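Local coordinates for motility-associated killing factor MakB (Vibrio cholerae serotype O1, PDB 6W1W), which probably acts as one component of a tripartite cytotoxin that structurally resembles alpha-pore-forming toxins, at residues A[201-212]-A[251-262]. Numbering follows the deposited sequence.
Sequences YGVVMTTSVPFL and EEAQAAAITKAI
Ile258 lays its CG2 and CD1 branches over Tyr201 CB, with Ile258 CD1 3.9 Å from Tyr201 CB and also against the carbonyl O of Gly202. The Leu212 side chain runs antiparallel alongside that of Ile258 and meets the end of Ile262 head-on, Leu212 CD1 3.6 Å from Ile262 CG1. The CD1 of Ile262 approaches the Tyr201 ring at CE1. Phe211, its CG anti to the backbone N (chi1 177°), extends toward the helix. Thr259 CG2 lies in the plane of its ring, at the edge near CE1. Ala255 CB is 3.6 Å from Phe211 CZ. Strands 193-203 and 209-220 form a beta hairpin at one margin of the mixed sheet, and the N-terminal part of helix 251-270 packs on the hairpin beside the hairpin's turn. Trp47 of helix 46-66 touches Ala255 and Thr259; Ile167 of helix 157-176 touches Tyr201 and Ile258. Toward the turn, the contact becomes polar. Gln254, extended beyond CG, bonds to both backbone polar groups of Val204: Val204 N donates to Gln254 OE1 (3.1 Å, 170° at the hydrogen), while Gln254 NE2 returns a weak bond to Val204 O. NE2 also donates to Ala249 O, and together these bonds hold the amide in one orientation. Beside it, the bent Glu251 chain crosses Met205, OE2 beside Met205 CB and CG, and sets OE1 3.5 Å from Val203 CG2.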
# COMPACT_ATOMS: atom_id res chain seq x y z
N TYR A 201 10.10 1.86 -20.99
CA TYR A 201 11.32 1.29 -21.53
C TYR A 201 11.11 0.92 -23.00
O TYR A 201 9.98 0.93 -23.51
CB TYR A 201 11.74 0.06 -20.72
CG TYR A 201 11.85 0.33 -19.24
CD1 TYR A 201 10.73 0.26 -18.40
CD2 TYR A 201 13.06 0.67 -18.66
CE1 TYR A 201 10.83 0.51 -17.04
CE2 TYR A 201 13.17 0.93 -17.31
CZ TYR A 201 12.05 0.85 -16.50
OH TYR A 201 12.17 1.11 -15.15
N GLY A 202 12.21 0.61 -23.67
CA GLY A 202 12.20 0.25 -25.07
C GLY A 202 13.47 -0.48 -25.43
O GLY A 202 14.43 -0.53 -24.66
N VAL A 203 13.47 -1.06 -26.63
CA VAL A 203 14.60 -1.83 -27.14
C VAL A 203 15.09 -1.18 -28.43
O VAL A 203 14.28 -0.88 -29.31
CB VAL A 203 14.22 -3.31 -27.37
CG1 VAL A 203 12.84 -3.41 -28.01
CG2 VAL A 203 15.27 -4.01 -28.23
N VAL A 204 16.40 -0.96 -28.53
CA VAL A 204 16.98 -0.14 -29.58
C VAL A 204 17.80 -0.99 -30.53
O VAL A 204 18.23 -2.10 -30.21
CB VAL A 204 17.85 1.00 -29.00
CG1 VAL A 204 17.06 1.81 -27.98
CG2 VAL A 204 19.13 0.44 -28.38
N MET A 205 18.04 -0.44 -31.73
CA MET A 205 18.93 -1.01 -32.73
C MET A 205 19.17 0.03 -33.82
O MET A 205 18.45 0.05 -34.82
CB MET A 205 18.35 -2.30 -33.32
CG MET A 205 19.27 -3.51 -33.21
SD MET A 205 20.67 -3.51 -34.36
CE MET A 205 21.95 -2.69 -33.41
N THR A 206 20.14 0.92 -33.59
CA THR A 206 20.44 2.08 -34.43
C THR A 206 19.33 3.13 -34.39
O THR A 206 19.55 4.29 -34.79
CB THR A 206 20.73 1.66 -35.87
N THR A 207 18.14 2.74 -33.91
CA THR A 207 17.02 3.65 -33.69
C THR A 207 16.39 3.39 -32.32
O THR A 207 17.10 3.34 -31.31
CB THR A 207 15.97 3.52 -34.80
OG1 THR A 207 15.58 2.15 -34.95
CG2 THR A 207 16.51 4.05 -36.13
N SER A 208 15.07 3.21 -32.28
CA SER A 208 14.37 2.96 -31.03
C SER A 208 12.98 2.40 -31.33
O SER A 208 12.35 2.79 -32.32
CB SER A 208 14.25 4.23 -30.18
OG SER A 208 15.51 4.68 -29.72
N VAL A 209 12.51 1.50 -30.47
CA VAL A 209 11.18 0.90 -30.59
C VAL A 209 10.57 0.74 -29.20
O VAL A 209 11.21 0.16 -28.32
CB VAL A 209 11.24 -0.46 -31.32
CG1 VAL A 209 9.92 -1.21 -31.15
CG2 VAL A 209 11.56 -0.29 -32.80
N PRO A 210 9.34 1.23 -28.96
CA PRO A 210 8.73 1.07 -27.64
C PRO A 210 8.44 -0.39 -27.33
O PRO A 210 8.33 -1.23 -28.22
CB PRO A 210 7.44 1.89 -27.73
CG PRO A 210 7.14 1.96 -29.18
CD PRO A 210 8.48 2.00 -29.88
N PHE A 211 8.32 -0.69 -26.04
CA PHE A 211 8.25 -2.07 -25.60
C PHE A 211 7.42 -2.22 -24.33
O PHE A 211 6.25 -2.61 -24.40
CB PHE A 211 9.67 -2.61 -25.40
CG PHE A 211 9.73 -4.02 -24.87
CD1 PHE A 211 10.06 -4.26 -23.55
CD2 PHE A 211 9.47 -5.09 -25.70
CE1 PHE A 211 10.12 -5.55 -23.06
CE2 PHE A 211 9.54 -6.38 -25.21
CZ PHE A 211 9.86 -6.61 -23.89
N LEU A 212 8.01 -1.92 -23.19
CA LEU A 212 7.37 -2.09 -21.89
C LEU A 212 7.15 -0.72 -21.27
O LEU A 212 7.92 0.22 -21.51
CB LEU A 212 8.22 -2.96 -20.96
CG LEU A 212 7.66 -3.53 -19.65
CD1 LEU A 212 8.42 -4.79 -19.30
CD2 LEU A 212 7.73 -2.53 -18.50
N GLU A 251 18.78 -7.47 -29.31
CA GLU A 251 17.38 -7.07 -29.15
C GLU A 251 16.68 -7.90 -28.09
O GLU A 251 16.05 -7.35 -27.17
CB GLU A 251 16.65 -7.18 -30.49
CG GLU A 251 17.05 -6.13 -31.51
CD GLU A 251 15.86 -5.34 -32.01
OE1 GLU A 251 14.77 -5.47 -31.41
OE2 GLU A 251 16.01 -4.59 -32.99
N GLU A 252 16.77 -9.23 -28.19
CA GLU A 252 16.13 -10.09 -27.20
C GLU A 252 16.74 -9.90 -25.82
O GLU A 252 16.01 -9.83 -24.82
CB GLU A 252 16.21 -11.55 -27.63
CG GLU A 252 15.21 -11.95 -28.71
CD GLU A 252 15.04 -13.45 -28.81
OE1 GLU A 252 15.27 -14.15 -27.79
OE2 GLU A 252 14.66 -13.93 -29.90
N ALA A 253 18.07 -9.82 -25.75
CA ALA A 253 18.74 -9.66 -24.47
C ALA A 253 18.29 -8.40 -23.75
O ALA A 253 18.18 -8.39 -22.51
CB ALA A 253 20.26 -9.65 -24.67
N GLN A 254 18.02 -7.32 -24.49
CA GLN A 254 17.48 -6.12 -23.86
C GLN A 254 16.10 -6.40 -23.28
O GLN A 254 15.82 -6.08 -22.12
CB GLN A 254 17.42 -4.97 -24.86
CG GLN A 254 18.76 -4.35 -25.19
CD GLN A 254 18.67 -3.35 -26.32
OE1 GLN A 254 18.03 -2.31 -26.20
NE2 GLN A 254 19.31 -3.67 -27.44
N ALA A 255 15.22 -7.01 -24.08
CA ALA A 255 13.88 -7.36 -23.60
C ALA A 255 13.96 -8.34 -22.45
O ALA A 255 13.17 -8.26 -21.50
CB ALA A 255 13.04 -7.94 -24.74
N ALA A 256 14.90 -9.29 -22.51
CA ALA A 256 15.07 -10.23 -21.40
C ALA A 256 15.48 -9.50 -20.13
O ALA A 256 14.94 -9.74 -19.05
CB ALA A 256 16.09 -11.30 -21.77
N ALA A 257 16.44 -8.57 -20.26
CA ALA A 257 16.94 -7.85 -19.09
C ALA A 257 15.90 -6.89 -18.53
O ALA A 257 15.77 -6.74 -17.31
CB ALA A 257 18.23 -7.12 -19.45
N ILE A 258 15.13 -6.24 -19.41
CA ILE A 258 14.09 -5.32 -18.95
C ILE A 258 13.06 -6.05 -18.11
O ILE A 258 12.80 -5.69 -16.95
CB ILE A 258 13.44 -4.61 -20.15
CG1 ILE A 258 14.43 -3.65 -20.81
CG2 ILE A 258 12.16 -3.88 -19.71
CD1 ILE A 258 13.88 -2.90 -22.01
N THR A 259 12.46 -7.11 -18.67
CA THR A 259 11.34 -7.80 -18.02
C THR A 259 11.75 -8.41 -16.69
O THR A 259 10.97 -8.39 -15.73
CB THR A 259 10.78 -8.89 -18.95
OG1 THR A 259 11.83 -9.78 -19.34
CG2 THR A 259 10.15 -8.27 -20.18
N LYS A 260 12.97 -8.94 -16.60
CA LYS A 260 13.44 -9.48 -15.33
C LYS A 260 13.42 -8.41 -14.23
O LYS A 260 13.05 -8.70 -13.09
CB LYS A 260 14.84 -10.06 -15.51
CG LYS A 260 15.77 -9.94 -14.31
CD LYS A 260 15.39 -10.88 -13.19
CE LYS A 260 16.55 -11.09 -12.22
NZ LYS A 260 17.61 -11.96 -12.80
N ALA A 261 13.76 -7.17 -14.57
CA ALA A 261 13.78 -6.10 -13.57
C ALA A 261 12.38 -5.63 -13.19
O ALA A 261 12.14 -5.29 -12.03
CB ALA A 261 14.61 -4.92 -14.07
N ILE A 262 11.45 -5.62 -14.15
CA ILE A 262 10.06 -5.28 -13.82
C ILE A 262 9.47 -6.31 -12.86
O ILE A 262 8.80 -5.96 -11.88
CB ILE A 262 9.22 -5.15 -15.10
CG1 ILE A 262 9.96 -4.30 -16.13
CG2 ILE A 262 7.86 -4.54 -14.79
CD1 ILE A 262 10.25 -2.90 -15.65